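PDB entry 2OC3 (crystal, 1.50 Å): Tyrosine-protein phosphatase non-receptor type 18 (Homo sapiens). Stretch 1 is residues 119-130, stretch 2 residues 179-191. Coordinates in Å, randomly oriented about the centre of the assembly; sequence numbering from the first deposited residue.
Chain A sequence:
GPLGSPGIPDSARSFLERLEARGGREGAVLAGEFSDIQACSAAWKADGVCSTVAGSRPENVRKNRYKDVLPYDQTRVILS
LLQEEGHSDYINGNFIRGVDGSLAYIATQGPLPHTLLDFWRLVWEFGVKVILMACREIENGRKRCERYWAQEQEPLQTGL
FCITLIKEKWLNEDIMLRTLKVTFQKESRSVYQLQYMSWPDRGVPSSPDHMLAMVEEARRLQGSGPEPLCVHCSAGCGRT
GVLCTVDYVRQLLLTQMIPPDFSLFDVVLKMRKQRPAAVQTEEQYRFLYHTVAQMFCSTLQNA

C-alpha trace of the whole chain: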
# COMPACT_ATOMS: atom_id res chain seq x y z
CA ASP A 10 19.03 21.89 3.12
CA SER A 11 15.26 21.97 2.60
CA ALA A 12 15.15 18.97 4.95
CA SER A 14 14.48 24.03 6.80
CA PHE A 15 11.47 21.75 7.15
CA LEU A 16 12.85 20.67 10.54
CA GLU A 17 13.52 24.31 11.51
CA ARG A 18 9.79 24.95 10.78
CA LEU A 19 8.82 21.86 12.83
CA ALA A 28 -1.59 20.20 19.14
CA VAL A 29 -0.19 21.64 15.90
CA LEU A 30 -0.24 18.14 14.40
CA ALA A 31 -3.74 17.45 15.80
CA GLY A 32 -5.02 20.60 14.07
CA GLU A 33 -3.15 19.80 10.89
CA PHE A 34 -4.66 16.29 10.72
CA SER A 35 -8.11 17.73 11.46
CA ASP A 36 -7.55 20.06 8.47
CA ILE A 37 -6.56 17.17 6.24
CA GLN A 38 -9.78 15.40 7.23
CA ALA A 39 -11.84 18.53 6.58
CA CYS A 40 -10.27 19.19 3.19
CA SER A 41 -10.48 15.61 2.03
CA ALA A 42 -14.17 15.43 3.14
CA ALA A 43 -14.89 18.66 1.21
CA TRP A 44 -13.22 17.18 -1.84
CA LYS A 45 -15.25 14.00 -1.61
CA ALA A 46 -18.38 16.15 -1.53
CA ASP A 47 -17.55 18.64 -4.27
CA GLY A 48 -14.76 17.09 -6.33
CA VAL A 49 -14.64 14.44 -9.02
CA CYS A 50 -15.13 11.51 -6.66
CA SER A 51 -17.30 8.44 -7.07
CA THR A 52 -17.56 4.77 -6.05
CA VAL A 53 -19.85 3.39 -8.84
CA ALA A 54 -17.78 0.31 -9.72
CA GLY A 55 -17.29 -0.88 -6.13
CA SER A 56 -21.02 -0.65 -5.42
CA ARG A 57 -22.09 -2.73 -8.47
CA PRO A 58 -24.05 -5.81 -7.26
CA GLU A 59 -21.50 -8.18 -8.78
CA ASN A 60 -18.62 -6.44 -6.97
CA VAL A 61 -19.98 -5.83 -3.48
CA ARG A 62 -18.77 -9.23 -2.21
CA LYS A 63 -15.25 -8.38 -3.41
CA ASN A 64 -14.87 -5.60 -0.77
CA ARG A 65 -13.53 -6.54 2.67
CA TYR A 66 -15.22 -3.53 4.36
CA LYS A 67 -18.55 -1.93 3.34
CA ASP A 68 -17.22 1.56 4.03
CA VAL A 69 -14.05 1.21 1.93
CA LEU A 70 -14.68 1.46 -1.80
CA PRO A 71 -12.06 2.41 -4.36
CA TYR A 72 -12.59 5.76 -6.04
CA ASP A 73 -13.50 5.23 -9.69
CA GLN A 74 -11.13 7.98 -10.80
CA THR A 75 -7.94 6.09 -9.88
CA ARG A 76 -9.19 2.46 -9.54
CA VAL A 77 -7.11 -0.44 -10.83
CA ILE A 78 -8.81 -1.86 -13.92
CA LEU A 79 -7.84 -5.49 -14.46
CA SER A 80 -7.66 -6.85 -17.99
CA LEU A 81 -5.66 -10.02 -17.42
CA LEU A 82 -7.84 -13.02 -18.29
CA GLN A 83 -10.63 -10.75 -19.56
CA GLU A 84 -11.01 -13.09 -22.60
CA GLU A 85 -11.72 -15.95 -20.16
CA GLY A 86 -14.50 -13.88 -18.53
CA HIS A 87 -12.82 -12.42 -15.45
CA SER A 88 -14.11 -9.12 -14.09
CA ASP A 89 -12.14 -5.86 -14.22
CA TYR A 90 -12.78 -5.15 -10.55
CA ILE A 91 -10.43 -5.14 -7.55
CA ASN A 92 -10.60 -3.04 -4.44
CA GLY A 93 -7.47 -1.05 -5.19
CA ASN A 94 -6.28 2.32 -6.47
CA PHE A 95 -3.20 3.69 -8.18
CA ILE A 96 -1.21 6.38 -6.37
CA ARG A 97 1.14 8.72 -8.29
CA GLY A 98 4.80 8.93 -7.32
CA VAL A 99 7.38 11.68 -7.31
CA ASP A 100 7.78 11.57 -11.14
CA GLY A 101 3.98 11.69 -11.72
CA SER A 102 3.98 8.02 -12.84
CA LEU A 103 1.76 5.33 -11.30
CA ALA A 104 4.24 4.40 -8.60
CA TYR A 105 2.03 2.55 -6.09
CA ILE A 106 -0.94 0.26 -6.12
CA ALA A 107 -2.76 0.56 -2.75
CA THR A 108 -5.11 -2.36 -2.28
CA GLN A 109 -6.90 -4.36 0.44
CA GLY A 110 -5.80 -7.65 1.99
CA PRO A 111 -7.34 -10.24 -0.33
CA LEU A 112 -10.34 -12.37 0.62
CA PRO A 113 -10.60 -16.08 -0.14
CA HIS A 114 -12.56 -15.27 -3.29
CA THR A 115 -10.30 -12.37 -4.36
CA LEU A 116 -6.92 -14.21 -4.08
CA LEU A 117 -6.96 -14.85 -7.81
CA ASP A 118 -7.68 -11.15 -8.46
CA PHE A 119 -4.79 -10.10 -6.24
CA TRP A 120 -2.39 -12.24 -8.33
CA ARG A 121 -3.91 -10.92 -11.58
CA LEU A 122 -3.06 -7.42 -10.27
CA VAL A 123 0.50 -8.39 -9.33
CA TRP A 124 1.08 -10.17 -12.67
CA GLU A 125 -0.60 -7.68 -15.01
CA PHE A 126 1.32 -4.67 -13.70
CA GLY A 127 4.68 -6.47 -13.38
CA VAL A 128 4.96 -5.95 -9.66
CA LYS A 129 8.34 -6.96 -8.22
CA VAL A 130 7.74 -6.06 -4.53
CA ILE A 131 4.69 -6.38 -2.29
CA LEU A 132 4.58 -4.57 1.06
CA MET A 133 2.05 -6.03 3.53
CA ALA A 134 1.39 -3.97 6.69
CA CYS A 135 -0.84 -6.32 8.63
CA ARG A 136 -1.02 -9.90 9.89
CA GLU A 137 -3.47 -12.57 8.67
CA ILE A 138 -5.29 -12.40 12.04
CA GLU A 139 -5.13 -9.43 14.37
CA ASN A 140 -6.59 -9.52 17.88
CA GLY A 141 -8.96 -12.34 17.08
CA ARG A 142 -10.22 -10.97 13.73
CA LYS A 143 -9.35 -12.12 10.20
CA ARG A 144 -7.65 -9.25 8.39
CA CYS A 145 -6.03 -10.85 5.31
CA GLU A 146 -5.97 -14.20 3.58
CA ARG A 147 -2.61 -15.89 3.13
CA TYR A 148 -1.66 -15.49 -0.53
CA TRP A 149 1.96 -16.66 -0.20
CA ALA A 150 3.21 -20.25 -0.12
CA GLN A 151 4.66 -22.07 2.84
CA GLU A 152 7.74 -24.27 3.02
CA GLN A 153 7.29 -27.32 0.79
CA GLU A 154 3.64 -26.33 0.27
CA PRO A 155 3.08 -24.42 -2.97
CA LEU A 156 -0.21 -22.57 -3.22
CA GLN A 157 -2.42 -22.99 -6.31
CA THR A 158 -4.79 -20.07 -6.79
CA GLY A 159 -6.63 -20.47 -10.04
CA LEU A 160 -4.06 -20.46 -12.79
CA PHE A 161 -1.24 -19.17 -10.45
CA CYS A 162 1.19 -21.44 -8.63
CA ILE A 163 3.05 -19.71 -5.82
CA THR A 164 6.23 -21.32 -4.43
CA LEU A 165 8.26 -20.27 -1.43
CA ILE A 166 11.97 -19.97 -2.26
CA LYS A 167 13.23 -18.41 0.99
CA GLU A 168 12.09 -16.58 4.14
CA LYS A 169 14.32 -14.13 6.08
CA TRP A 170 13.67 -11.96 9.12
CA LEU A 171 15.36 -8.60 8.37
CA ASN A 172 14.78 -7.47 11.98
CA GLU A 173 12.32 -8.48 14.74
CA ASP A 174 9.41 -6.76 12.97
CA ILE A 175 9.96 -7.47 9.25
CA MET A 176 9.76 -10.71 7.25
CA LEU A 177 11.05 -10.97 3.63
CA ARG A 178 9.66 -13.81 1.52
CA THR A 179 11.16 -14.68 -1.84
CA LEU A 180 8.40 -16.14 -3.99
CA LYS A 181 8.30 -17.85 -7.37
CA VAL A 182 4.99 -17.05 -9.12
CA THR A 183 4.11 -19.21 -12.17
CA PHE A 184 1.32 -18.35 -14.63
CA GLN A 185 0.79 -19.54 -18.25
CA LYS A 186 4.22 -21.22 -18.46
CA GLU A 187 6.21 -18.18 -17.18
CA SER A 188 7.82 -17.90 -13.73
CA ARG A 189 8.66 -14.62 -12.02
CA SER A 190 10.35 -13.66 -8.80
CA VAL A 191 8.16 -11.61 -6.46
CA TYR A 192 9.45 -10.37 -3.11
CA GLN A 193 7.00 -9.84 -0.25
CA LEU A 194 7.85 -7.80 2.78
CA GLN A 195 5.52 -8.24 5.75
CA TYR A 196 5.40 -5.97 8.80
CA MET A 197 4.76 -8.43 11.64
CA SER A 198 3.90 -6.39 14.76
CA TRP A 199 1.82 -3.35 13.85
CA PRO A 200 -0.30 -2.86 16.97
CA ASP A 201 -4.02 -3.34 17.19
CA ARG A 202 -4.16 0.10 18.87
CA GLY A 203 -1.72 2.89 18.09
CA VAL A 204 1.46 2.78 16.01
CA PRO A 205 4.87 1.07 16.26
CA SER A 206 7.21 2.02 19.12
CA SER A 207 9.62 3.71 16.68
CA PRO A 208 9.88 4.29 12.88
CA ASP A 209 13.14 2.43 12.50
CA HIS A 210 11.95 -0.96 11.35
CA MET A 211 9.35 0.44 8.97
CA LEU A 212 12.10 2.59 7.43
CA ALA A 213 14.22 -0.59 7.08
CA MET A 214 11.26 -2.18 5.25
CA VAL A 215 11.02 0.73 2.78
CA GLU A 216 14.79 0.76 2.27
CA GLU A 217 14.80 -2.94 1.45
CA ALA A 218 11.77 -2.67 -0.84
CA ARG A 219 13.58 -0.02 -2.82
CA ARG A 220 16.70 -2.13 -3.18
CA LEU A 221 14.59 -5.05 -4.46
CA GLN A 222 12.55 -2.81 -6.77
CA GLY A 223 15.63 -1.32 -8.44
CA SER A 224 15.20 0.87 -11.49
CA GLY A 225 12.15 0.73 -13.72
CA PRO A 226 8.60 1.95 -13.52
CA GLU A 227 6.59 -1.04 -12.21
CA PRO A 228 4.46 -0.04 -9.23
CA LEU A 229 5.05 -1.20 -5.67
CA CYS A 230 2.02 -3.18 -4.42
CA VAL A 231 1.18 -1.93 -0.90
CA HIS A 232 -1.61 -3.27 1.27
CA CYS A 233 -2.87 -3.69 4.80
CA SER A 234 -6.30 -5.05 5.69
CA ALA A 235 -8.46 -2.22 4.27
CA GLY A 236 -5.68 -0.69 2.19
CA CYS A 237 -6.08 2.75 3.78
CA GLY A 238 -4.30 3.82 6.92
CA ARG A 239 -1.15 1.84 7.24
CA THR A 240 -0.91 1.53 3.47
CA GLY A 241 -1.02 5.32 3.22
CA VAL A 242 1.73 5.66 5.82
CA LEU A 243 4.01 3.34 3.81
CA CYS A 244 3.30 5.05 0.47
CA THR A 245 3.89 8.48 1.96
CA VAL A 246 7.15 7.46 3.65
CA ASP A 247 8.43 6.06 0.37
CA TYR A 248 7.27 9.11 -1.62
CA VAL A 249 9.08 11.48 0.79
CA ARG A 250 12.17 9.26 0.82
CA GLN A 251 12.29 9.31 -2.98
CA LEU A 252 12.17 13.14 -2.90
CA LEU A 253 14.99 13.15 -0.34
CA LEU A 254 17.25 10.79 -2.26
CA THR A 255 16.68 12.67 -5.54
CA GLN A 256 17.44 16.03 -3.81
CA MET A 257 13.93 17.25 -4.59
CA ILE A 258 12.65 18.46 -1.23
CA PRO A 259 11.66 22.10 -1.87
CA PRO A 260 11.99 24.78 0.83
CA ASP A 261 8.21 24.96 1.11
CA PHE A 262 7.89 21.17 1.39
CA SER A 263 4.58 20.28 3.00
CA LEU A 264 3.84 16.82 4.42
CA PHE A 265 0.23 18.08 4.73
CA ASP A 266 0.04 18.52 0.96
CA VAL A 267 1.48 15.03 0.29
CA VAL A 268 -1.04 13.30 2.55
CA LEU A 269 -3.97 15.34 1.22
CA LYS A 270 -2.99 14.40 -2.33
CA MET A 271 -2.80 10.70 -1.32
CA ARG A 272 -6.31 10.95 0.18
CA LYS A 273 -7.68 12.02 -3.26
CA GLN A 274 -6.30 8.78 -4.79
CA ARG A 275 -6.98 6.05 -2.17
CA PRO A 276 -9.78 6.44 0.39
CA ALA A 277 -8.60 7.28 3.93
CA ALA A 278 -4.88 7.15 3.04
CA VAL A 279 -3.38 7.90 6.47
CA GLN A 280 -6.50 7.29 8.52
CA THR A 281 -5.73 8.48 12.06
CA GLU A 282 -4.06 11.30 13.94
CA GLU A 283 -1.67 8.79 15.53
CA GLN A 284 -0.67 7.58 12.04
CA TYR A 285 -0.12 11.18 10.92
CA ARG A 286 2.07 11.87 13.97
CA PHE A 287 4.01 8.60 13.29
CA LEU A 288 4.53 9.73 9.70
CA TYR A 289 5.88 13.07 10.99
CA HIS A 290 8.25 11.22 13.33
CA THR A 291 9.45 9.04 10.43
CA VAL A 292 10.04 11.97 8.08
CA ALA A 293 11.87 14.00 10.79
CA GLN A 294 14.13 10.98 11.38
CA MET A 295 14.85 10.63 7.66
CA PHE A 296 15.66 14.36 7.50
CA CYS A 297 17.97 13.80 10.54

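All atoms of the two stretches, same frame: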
# COMPACT_ATOMS: atom_id res chain seq x y z
N PHE A 119 -6.03 -10.64 -6.76
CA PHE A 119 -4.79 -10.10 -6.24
C PHE A 119 -3.59 -10.51 -7.10
O PHE A 119 -2.77 -9.69 -7.47
CB PHE A 119 -4.60 -10.54 -4.78
CG PHE A 119 -3.36 -10.05 -4.16
CD1 PHE A 119 -3.35 -8.81 -3.53
CD2 PHE A 119 -2.22 -10.83 -4.13
CE1 PHE A 119 -2.19 -8.35 -2.89
CE2 PHE A 119 -1.07 -10.36 -3.53
CZ PHE A 119 -1.05 -9.12 -2.93
N TRP A 120 -3.51 -11.79 -7.45
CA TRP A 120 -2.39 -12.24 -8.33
C TRP A 120 -2.52 -11.72 -9.75
O TRP A 120 -1.53 -11.39 -10.38
CB TRP A 120 -2.19 -13.75 -8.26
CG TRP A 120 -1.55 -14.15 -6.96
CD1 TRP A 120 -2.11 -14.86 -5.94
CD2 TRP A 120 -0.22 -13.82 -6.54
NE1 TRP A 120 -1.22 -14.97 -4.91
CE2 TRP A 120 -0.04 -14.37 -5.24
CE3 TRP A 120 0.84 -13.13 -7.11
CZ2 TRP A 120 1.16 -14.23 -4.53
CZ3 TRP A 120 2.04 -13.02 -6.40
CH2 TRP A 120 2.16 -13.56 -5.12
N ARG A 121 -3.75 -11.58 -10.27
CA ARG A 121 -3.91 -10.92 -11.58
C ARG A 121 -3.33 -9.49 -11.57
O ARG A 121 -2.68 -9.04 -12.52
CB ARG A 121 -5.39 -10.85 -11.97
CG ARG A 121 -6.02 -12.19 -12.38
CD ARG A 121 -7.58 -12.11 -12.41
NE ARG A 121 -8.02 -11.22 -13.46
CZ ARG A 121 -9.13 -10.46 -13.44
NH1 ARG A 121 -9.98 -10.42 -12.42
NH2 ARG A 121 -9.37 -9.76 -14.52
N LEU A 122 -3.58 -8.78 -10.46
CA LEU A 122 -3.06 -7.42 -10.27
C LEU A 122 -1.53 -7.47 -10.29
O LEU A 122 -0.90 -6.75 -11.07
CB LEU A 122 -3.60 -6.81 -8.96
CG LEU A 122 -3.14 -5.42 -8.54
CD1 LEU A 122 -4.12 -4.87 -7.50
CD2 LEU A 122 -1.75 -5.41 -7.94
N VAL A 123 -0.95 -8.33 -9.44
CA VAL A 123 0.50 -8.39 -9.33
C VAL A 123 1.11 -8.75 -10.70
O VAL A 123 2.09 -8.15 -11.15
CB VAL A 123 0.88 -9.41 -8.25
CG1 VAL A 123 2.38 -9.73 -8.32
CG2 VAL A 123 0.46 -8.89 -6.88
N TRP A 124 0.51 -9.72 -11.38
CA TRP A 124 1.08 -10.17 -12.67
C TRP A 124 0.93 -9.10 -13.77
O TRP A 124 1.84 -8.74 -14.50
CB TRP A 124 0.37 -11.45 -13.09
CG TRP A 124 1.09 -12.17 -14.21
CD1 TRP A 124 0.92 -11.99 -15.55
CD2 TRP A 124 2.17 -13.11 -14.06
NE1 TRP A 124 1.80 -12.77 -16.25
CE2 TRP A 124 2.54 -13.50 -15.37
CE3 TRP A 124 2.81 -13.69 -12.97
CZ2 TRP A 124 3.58 -14.40 -15.61
CZ3 TRP A 124 3.82 -14.61 -13.22
CH2 TRP A 124 4.19 -14.94 -14.53
N GLU A 125 -0.29 -8.60 -13.90
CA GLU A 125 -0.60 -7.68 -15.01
C GLU A 125 0.29 -6.45 -15.00
O GLU A 125 0.76 -6.00 -16.07
CB GLU A 125 -2.07 -7.24 -14.96
CG GLU A 125 -2.41 -6.21 -16.05
CD GLU A 125 -3.90 -6.01 -16.28
OE1 GLU A 125 -4.74 -6.69 -15.64
OE2 GLU A 125 -4.20 -5.14 -17.15
N PHE A 126 0.54 -5.88 -13.82
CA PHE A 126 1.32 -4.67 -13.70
C PHE A 126 2.82 -4.90 -13.44
O PHE A 126 3.56 -3.94 -13.28
CB PHE A 126 0.63 -3.71 -12.68
CG PHE A 126 -0.77 -3.38 -13.11
CD1 PHE A 126 -0.97 -2.52 -14.17
CD2 PHE A 126 -1.86 -3.98 -12.56
CE1 PHE A 126 -2.25 -2.24 -14.62
CE2 PHE A 126 -3.12 -3.70 -13.00
CZ PHE A 126 -3.30 -2.84 -14.04
N GLY A 127 3.25 -6.17 -13.48
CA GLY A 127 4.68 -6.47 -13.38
C GLY A 127 5.32 -6.16 -12.06
O GLY A 127 6.52 -5.86 -11.97
N VAL A 128 4.49 -6.19 -11.03
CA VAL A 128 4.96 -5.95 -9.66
C VAL A 128 6.11 -6.87 -9.27
O VAL A 128 6.09 -8.08 -9.57
CB VAL A 128 3.78 -6.17 -8.69
CG1 VAL A 128 4.24 -6.16 -7.21
CG2 VAL A 128 2.71 -5.09 -8.94
N LYS A 129 7.15 -6.27 -8.69
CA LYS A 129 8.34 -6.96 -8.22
C LYS A 129 8.35 -7.08 -6.69
O LYS A 129 8.91 -8.03 -6.15
CB LYS A 129 9.58 -6.19 -8.68
CG LYS A 129 9.75 -6.19 -10.19
CD LYS A 129 10.89 -5.32 -10.69
N VAL A 130 7.73 -6.11 -6.02
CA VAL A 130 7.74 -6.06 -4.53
C VAL A 130 6.34 -5.76 -4.01
O VAL A 130 5.66 -4.83 -4.49
CB VAL A 130 8.70 -4.99 -4.02
CG1 VAL A 130 8.87 -5.08 -2.52
CG2 VAL A 130 10.06 -5.11 -4.66
N THR A 179 10.77 -14.63 -0.46
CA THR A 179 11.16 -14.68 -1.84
C THR A 179 10.24 -15.73 -2.45
O THR A 179 10.25 -16.91 -2.04
CB THR A 179 12.63 -15.15 -1.97
OG1 THR A 179 13.46 -14.26 -1.19
CG2 THR A 179 13.08 -15.16 -3.43
N LEU A 180 9.41 -15.30 -3.41
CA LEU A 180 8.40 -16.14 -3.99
C LEU A 180 8.72 -16.37 -5.45
O LEU A 180 9.29 -15.50 -6.11
CB LEU A 180 7.04 -15.44 -3.92
CG LEU A 180 6.56 -15.03 -2.54
CD1 LEU A 180 5.18 -14.29 -2.61
CD2 LEU A 180 6.44 -16.27 -1.66
N LYS A 181 8.31 -17.54 -5.94
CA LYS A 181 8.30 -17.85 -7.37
C LYS A 181 6.83 -17.92 -7.72
O LYS A 181 6.09 -18.68 -7.10
CB LYS A 181 8.98 -19.19 -7.70
CG LYS A 181 8.76 -19.62 -9.17
CD LYS A 181 9.68 -20.74 -9.62
CE LYS A 181 9.48 -21.93 -8.77
NZ LYS A 181 10.20 -23.14 -9.36
N VAL A 182 6.40 -17.12 -8.70
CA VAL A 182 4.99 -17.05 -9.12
C VAL A 182 4.97 -17.54 -10.58
O VAL A 182 5.68 -16.99 -11.44
CB VAL A 182 4.45 -15.63 -9.03
CG1 VAL A 182 3.02 -15.61 -9.50
CG2 VAL A 182 4.63 -15.10 -7.61
N THR A 183 4.19 -18.58 -10.85
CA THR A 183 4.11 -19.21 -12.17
C THR A 183 2.70 -19.07 -12.72
O THR A 183 1.73 -19.43 -12.03
CB THR A 183 4.58 -20.67 -12.14
OG1 THR A 183 5.94 -20.67 -11.66
CG2 THR A 183 4.49 -21.30 -13.53
N PHE A 184 2.62 -18.58 -13.94
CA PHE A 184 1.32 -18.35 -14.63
C PHE A 184 1.57 -18.55 -16.12
O PHE A 184 2.47 -17.92 -16.69
CB PHE A 184 0.88 -16.91 -14.36
CG PHE A 184 -0.33 -16.45 -15.16
CD1 PHE A 184 -1.59 -16.91 -14.83
CD2 PHE A 184 -0.19 -15.61 -16.25
CE1 PHE A 184 -2.70 -16.48 -15.55
CE2 PHE A 184 -1.30 -15.19 -16.98
CZ PHE A 184 -2.55 -15.62 -16.62
N GLN A 185 0.74 -19.39 -16.77
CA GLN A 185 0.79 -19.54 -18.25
C GLN A 185 2.22 -19.78 -18.74
O GLN A 185 2.69 -19.16 -19.70
CB GLN A 185 0.18 -18.33 -18.98
CG GLN A 185 -1.31 -18.23 -18.76
CD GLN A 185 -1.99 -17.13 -19.56
OE1 GLN A 185 -1.37 -16.16 -20.02
NE2 GLN A 185 -3.31 -17.27 -19.70
N LYS A 186 2.89 -20.67 -18.04
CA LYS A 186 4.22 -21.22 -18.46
C LYS A 186 5.42 -20.27 -18.29
O LYS A 186 6.54 -20.59 -18.73
CB LYS A 186 4.15 -21.85 -19.86
CG LYS A 186 2.99 -22.89 -19.95
CD LYS A 186 2.91 -23.55 -21.31
CE LYS A 186 1.64 -24.40 -21.40
NZ LYS A 186 1.59 -25.25 -22.62
N GLU A 187 5.20 -19.16 -17.57
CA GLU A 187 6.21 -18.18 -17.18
C GLU A 187 6.34 -18.15 -15.66
O GLU A 187 5.33 -18.25 -14.95
CB GLU A 187 5.84 -16.77 -17.69
CG GLU A 187 6.77 -15.69 -17.29
CD GLU A 187 6.48 -14.36 -18.01
OE1 GLU A 187 6.14 -14.40 -19.20
OE2 GLU A 187 6.59 -13.29 -17.40
N SER A 188 7.58 -18.04 -15.15
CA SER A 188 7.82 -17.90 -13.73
C SER A 188 8.54 -16.60 -13.47
O SER A 188 9.49 -16.24 -14.18
CB SER A 188 8.64 -19.06 -13.18
OG SER A 188 8.00 -20.29 -13.39
N ARG A 189 8.09 -15.89 -12.44
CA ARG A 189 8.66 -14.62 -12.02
C ARG A 189 9.03 -14.68 -10.55
O ARG A 189 8.37 -15.34 -9.76
CB ARG A 189 7.66 -13.45 -12.18
CG ARG A 189 7.30 -13.16 -13.59
CD ARG A 189 6.38 -11.92 -13.67
NE ARG A 189 5.90 -11.80 -15.01
CZ ARG A 189 4.94 -10.98 -15.38
NH1 ARG A 189 4.39 -10.16 -14.46
NH2 ARG A 189 4.53 -10.99 -16.64
N SER A 190 10.06 -13.92 -10.19
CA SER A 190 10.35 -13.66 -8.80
C SER A 190 9.52 -12.48 -8.30
O SER A 190 9.56 -11.39 -8.87
CB SER A 190 11.83 -13.35 -8.58
OG SER A 190 12.63 -14.47 -8.88
N VAL A 191 8.89 -12.69 -7.16
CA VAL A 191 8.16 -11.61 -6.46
C VAL A 191 8.62 -11.66 -5.00
O VAL A 191 8.63 -12.73 -4.38
CB VAL A 191 6.64 -11.76 -6.54
CG1 VAL A 191 5.94 -10.67 -5.71
CG2 VAL A 191 6.20 -11.68 -8.04
O HOH W 1 4.53 -9.57 -11.63
O HOH W 2 2.56 -8.78 -17.22
O HOH W 3 8.09 -9.92 -10.73
O HOH W 4 10.89 -9.18 -7.94

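Stretch 2 is a beta hairpin. Its strands, 179-184 and 187-191, are joined by a type I' turn from Phe184 to Glu187. Paired backbone hydrogen bonds hold them together, such as Val182 N to Arg189 O at 2.9 Å and Arg189 N to Val182 O at 2.8 Å. Helix 119-125 of stretch 1 crosses both strands almost at right angles, with its axis 10.7 Å from the first and 11.2 Å from the second. That spacing leaves room for a layer of side chains, and Trp124 has the most surface covered by the other stretch.

Thr179 does not reach stretch 1. Leu180 points toward the helix, and its CD1 lies 4.0 Å from Trp120 CH2, at the edge of the indole. Lys181 is out of reach. Val182 points toward the helix again and touches both tryptophans: its CG2 is 3.5 Å from Trp120 CZ3, and its CG1 is 3.9 Å from Trp124 CZ3. These are apolar contacts between buried side chains. Thr183 points away; its OG1 is hydrogen-bonded to Ser188 OG across the hairpin at 2.7 Å.

Phe184 covers one face of the Trp124 indole. Its CB sits 3.7 Å above the centroid of the six-membered ring, a CH-pi contact. The edge of its phenyl ring is directed at the five-membered ring, with the planes at 59°. Gln185 and Lys186, at the turn, make no contact with stretch 1.

Glu187 resumes the contact. Its OE2 is 3.7 Å from Trp124 CZ2 and also accepts from Arg189. Arg189 NE donates to Glu187 OE2 at 2.9 Å in a salt bridge, which helps fix the guanidinium in place. Ser188 points away.

Arg189 covers the opposite face of Trp124, so the indole is sandwiched between Phe184 and Arg189. The guanidinium lies flat on the indole, with planes at 13° and centres 3.7 Å apart, and makes a cation-pi contact with the five-membered ring. Arg189 NH1 also donates to Trp124 O at 2.9 Å, the one direct hydrogen bond between the stretches. The same carbonyl accepts from Gly127 N within stretch 1, at 3.1 Å. Water 1 extends the link, accepting from Arg189 NH1 and donating to Val123 O and Val128 O.

Ser190 joins through water: water 3 bridges its O to Val128 O, and water 4 bridges it to Lys129 O. At Val191, CG2 lies 4.3 Å from Val123 CG1 and 3.9 Å from Val128 O. Here the backbones come close, with Lys129 CA and Val191 CA 5.0 Å apart.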